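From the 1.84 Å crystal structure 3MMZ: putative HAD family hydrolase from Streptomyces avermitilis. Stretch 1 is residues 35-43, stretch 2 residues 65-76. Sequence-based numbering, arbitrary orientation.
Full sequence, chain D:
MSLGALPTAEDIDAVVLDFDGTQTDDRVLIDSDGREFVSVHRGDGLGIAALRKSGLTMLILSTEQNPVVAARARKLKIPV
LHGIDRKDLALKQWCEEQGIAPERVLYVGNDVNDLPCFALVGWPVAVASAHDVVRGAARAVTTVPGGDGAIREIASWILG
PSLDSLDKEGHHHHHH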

# COMPACT_ATOMS: atom_id res chain seq x y z
N ARG D 35 -24.36 -21.29 0.44
CA ARG D 35 -23.21 -21.97 -0.18
C ARG D 35 -21.94 -21.18 0.13
O ARG D 35 -21.95 -19.95 0.07
CB ARG D 35 -23.37 -22.08 -1.70
CG ARG D 35 -24.19 -23.27 -2.15
CD ARG D 35 -23.85 -23.67 -3.59
NE ARG D 35 -22.57 -24.38 -3.70
CZ ARG D 35 -22.31 -25.31 -4.62
NH1 ARG D 35 -23.24 -25.65 -5.51
NH2 ARG D 35 -21.13 -25.92 -4.66
N GLU D 36 -20.87 -21.90 0.47
CA GLU D 36 -19.58 -21.30 0.79
C GLU D 36 -18.54 -21.57 -0.30
O GLU D 36 -18.48 -22.67 -0.86
CB GLU D 36 -19.08 -21.83 2.14
CG GLU D 36 -19.98 -21.46 3.32
CD GLU D 36 -19.47 -21.99 4.66
OE1 GLU D 36 -18.28 -22.36 4.78
OE2 GLU D 36 -20.27 -22.01 5.62
N PHE D 37 -17.76 -20.54 -0.61
CA PHE D 37 -16.65 -20.63 -1.55
C PHE D 37 -15.42 -20.05 -0.85
O PHE D 37 -15.55 -19.18 0.01
CB PHE D 37 -16.94 -19.84 -2.83
CG PHE D 37 -18.29 -20.14 -3.45
CD1 PHE D 37 -19.46 -19.64 -2.87
CD2 PHE D 37 -18.39 -20.89 -4.61
CE1 PHE D 37 -20.72 -19.92 -3.43
CE2 PHE D 37 -19.65 -21.17 -5.19
CZ PHE D 37 -20.81 -20.68 -4.60
N VAL D 38 -14.23 -20.53 -1.20
CA VAL D 38 -12.99 -19.92 -0.69
C VAL D 38 -12.00 -19.70 -1.84
O VAL D 38 -12.09 -20.37 -2.86
CB VAL D 38 -12.31 -20.76 0.44
CG1 VAL D 38 -13.26 -20.93 1.65
CG2 VAL D 38 -11.85 -22.13 -0.09
N SER D 39 -11.09 -18.74 -1.67
CA SER D 39 -10.06 -18.51 -2.69
C SER D 39 -8.75 -19.15 -2.28
O SER D 39 -8.25 -18.92 -1.18
CB SER D 39 -9.87 -17.01 -2.98
OG SER D 39 -11.08 -16.45 -3.48
N VAL D 40 -8.22 -19.97 -3.17
CA VAL D 40 -6.90 -20.55 -3.00
C VAL D 40 -5.96 -19.92 -4.05
O VAL D 40 -6.39 -19.05 -4.81
CB VAL D 40 -6.93 -22.11 -3.08
CG1 VAL D 40 -7.69 -22.69 -1.86
CG2 VAL D 40 -7.54 -22.60 -4.41
N HIS D 41 -4.71 -20.36 -4.09
CA HIS D 41 -3.70 -19.69 -4.92
C HIS D 41 -2.95 -20.70 -5.80
O HIS D 41 -2.52 -21.74 -5.31
CB HIS D 41 -2.73 -18.96 -3.98
CG HIS D 41 -1.84 -17.96 -4.65
ND1 HIS D 41 -0.63 -18.31 -5.21
CD2 HIS D 41 -1.96 -16.62 -4.82
CE1 HIS D 41 -0.05 -17.23 -5.71
NE2 HIS D 41 -0.84 -16.19 -5.49
N ARG D 42 -2.81 -20.39 -7.09
CA ARG D 42 -2.18 -21.30 -8.06
C ARG D 42 -0.69 -21.48 -7.81
O ARG D 42 -0.13 -22.53 -8.11
CB ARG D 42 -2.39 -20.82 -9.50
CG ARG D 42 -3.82 -20.98 -10.01
CD ARG D 42 -4.06 -22.35 -10.66
NE ARG D 42 -5.35 -22.39 -11.34
CZ ARG D 42 -6.35 -23.22 -11.04
NH1 ARG D 42 -6.22 -24.12 -10.08
NH2 ARG D 42 -7.48 -23.16 -11.73
N GLY D 43 -0.05 -20.43 -7.30
CA GLY D 43 1.33 -20.51 -6.84
C GLY D 43 1.50 -21.53 -5.73
O GLY D 43 2.43 -22.35 -5.78
N GLN D 65 -15.79 -29.25 9.27
CA GLN D 65 -16.46 -30.21 8.39
C GLN D 65 -16.59 -29.76 6.94
O GLN D 65 -16.76 -30.60 6.05
CB GLN D 65 -17.86 -30.57 8.93
CG GLN D 65 -17.87 -31.72 9.95
CD GLN D 65 -17.30 -31.33 11.31
OE1 GLN D 65 -17.21 -30.15 11.65
NE2 GLN D 65 -16.92 -32.33 12.09
N ASN D 66 -16.50 -28.45 6.70
CA ASN D 66 -16.63 -27.86 5.36
C ASN D 66 -15.86 -28.66 4.30
O ASN D 66 -14.63 -28.76 4.36
CB ASN D 66 -16.19 -26.39 5.38
CG ASN D 66 -16.43 -25.67 4.04
OD1 ASN D 66 -17.32 -26.04 3.26
ND2 ASN D 66 -15.65 -24.62 3.79
N PRO D 67 -16.59 -29.23 3.32
CA PRO D 67 -15.97 -30.15 2.37
C PRO D 67 -15.05 -29.48 1.34
O PRO D 67 -14.37 -30.18 0.59
CB PRO D 67 -17.17 -30.79 1.66
CG PRO D 67 -18.35 -30.47 2.51
CD PRO D 67 -18.04 -29.16 3.13
N VAL D 68 -15.03 -28.14 1.31
CA VAL D 68 -14.18 -27.41 0.36
C VAL D 68 -12.71 -27.82 0.52
O VAL D 68 -11.98 -27.92 -0.47
CB VAL D 68 -14.33 -25.87 0.48
CG1 VAL D 68 -13.50 -25.19 -0.59
CG2 VAL D 68 -15.79 -25.45 0.31
N VAL D 69 -12.29 -28.07 1.76
CA VAL D 69 -10.91 -28.48 2.03
C VAL D 69 -10.54 -29.78 1.30
O VAL D 69 -9.47 -29.89 0.71
CB VAL D 69 -10.60 -28.56 3.56
CG1 VAL D 69 -11.40 -29.66 4.23
CG2 VAL D 69 -9.12 -28.77 3.80
N ALA D 70 -11.45 -30.76 1.33
CA ALA D 70 -11.23 -32.03 0.67
C ALA D 70 -11.18 -31.86 -0.85
O ALA D 70 -10.44 -32.55 -1.53
CB ALA D 70 -12.30 -33.02 1.05
N ALA D 71 -12.00 -30.94 -1.36
CA ALA D 71 -12.05 -30.64 -2.78
C ALA D 71 -10.70 -30.09 -3.24
O ALA D 71 -10.20 -30.46 -4.29
CB ALA D 71 -13.18 -29.65 -3.09
N ARG D 72 -10.11 -29.21 -2.42
CA ARG D 72 -8.76 -28.68 -2.69
C ARG D 72 -7.73 -29.80 -2.60
O ARG D 72 -6.86 -29.93 -3.48
CB ARG D 72 -8.41 -27.58 -1.69
CG ARG D 72 -7.05 -26.93 -1.93
CD ARG D 72 -6.96 -26.36 -3.34
NE ARG D 72 -5.74 -25.59 -3.53
CZ ARG D 72 -5.22 -25.27 -4.72
NH1 ARG D 72 -5.83 -25.62 -5.85
NH2 ARG D 72 -4.10 -24.58 -4.76
N ALA D 73 -7.84 -30.62 -1.56
CA ALA D 73 -6.90 -31.72 -1.34
C ALA D 73 -6.94 -32.69 -2.53
O ALA D 73 -5.90 -33.19 -2.96
CB ALA D 73 -7.22 -32.43 -0.03
N ARG D 74 -8.14 -32.92 -3.06
CA ARG D 74 -8.36 -33.80 -4.22
C ARG D 74 -7.62 -33.28 -5.46
O ARG D 74 -6.88 -34.02 -6.10
CB ARG D 74 -9.86 -33.92 -4.52
CG ARG D 74 -10.28 -35.19 -5.25
CD ARG D 74 -11.77 -35.50 -5.06
NE ARG D 74 -12.65 -34.49 -5.67
CZ ARG D 74 -13.45 -33.66 -4.99
NH1 ARG D 74 -14.21 -32.78 -5.64
NH2 ARG D 74 -13.51 -33.72 -3.66
N LYS D 75 -7.80 -31.99 -5.76
CA LYS D 75 -7.13 -31.36 -6.89
C LYS D 75 -5.61 -31.39 -6.74
O LYS D 75 -4.89 -31.60 -7.72
CB LYS D 75 -7.69 -29.94 -7.12
CG LYS D 75 -6.69 -28.78 -7.06
CD LYS D 75 -5.84 -28.63 -8.31
CE LYS D 75 -6.52 -27.84 -9.40
NZ LYS D 75 -5.53 -27.54 -10.46
N LEU D 76 -5.12 -31.22 -5.51
CA LEU D 76 -3.69 -31.24 -5.23
C LEU D 76 -3.11 -32.66 -5.13
O LEU D 76 -1.89 -32.83 -5.04
CB LEU D 76 -3.39 -30.47 -3.93
CG LEU D 76 -3.69 -28.97 -3.89
CD1 LEU D 76 -3.46 -28.44 -2.48
CD2 LEU D 76 -2.85 -28.21 -4.91

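A β-strand packs against a helix by a simple rule: alternate side chains face the helix, and the helix answers with residues spaced three or four apart. In this putative HAD family hydrolase, strand 36-41 and helix 68-76 follow it, their axes 10.0 Å apart at closest approach and inclined by 41°, with 385 Å² buried between the stretches.

Glu36 opens the contact where it is still partly exposed, a fitting place for a carboxylate. Its OE1 lies 3.6 Å from Asn66 ND2, a polar approach just ahead of the helix, while OE2 is hydrogen-bonded elsewhere in the structure. Phe37 points away, as alternation requires, and Val38 turns back toward the helix. There its CG2 meets Val68 CG1 at 3.5 Å, a compact apolar contact between two buried, branched side chains. Ser39 is out of reach.

Val40 comes next on the inward side and finds Arg72, one helical turn along from Val68. The two CA atoms are 8.3 Å apart, and the long arginine chain, with chi1 t, chi2 p and chi3 t, fills the space between. Val40 CG2 sits over one face of the guanidinium, 3.6 Å from Arg72 CZ; the flat, delocalised group can accept a methyl there while its nitrogens remain available at the edge. Arg72 has the largest covered area of the contact, 77 Å².

The CA-to-CB bond of His41 points away, and its side chain caps the following helix, but its backbone still takes part: His41 O lies 3.3 Å from Arg72 NH2. Arg42 also starts away, yet its end comes nearer, leaving NH1 3.5 Å from Lys75 NZ. These like charges offer no attraction to each other; both atoms are hydrogen-bonded elsewhere in the structure. Packing, rather than any clear hydrogen bond across the stretches, dominates this pairing.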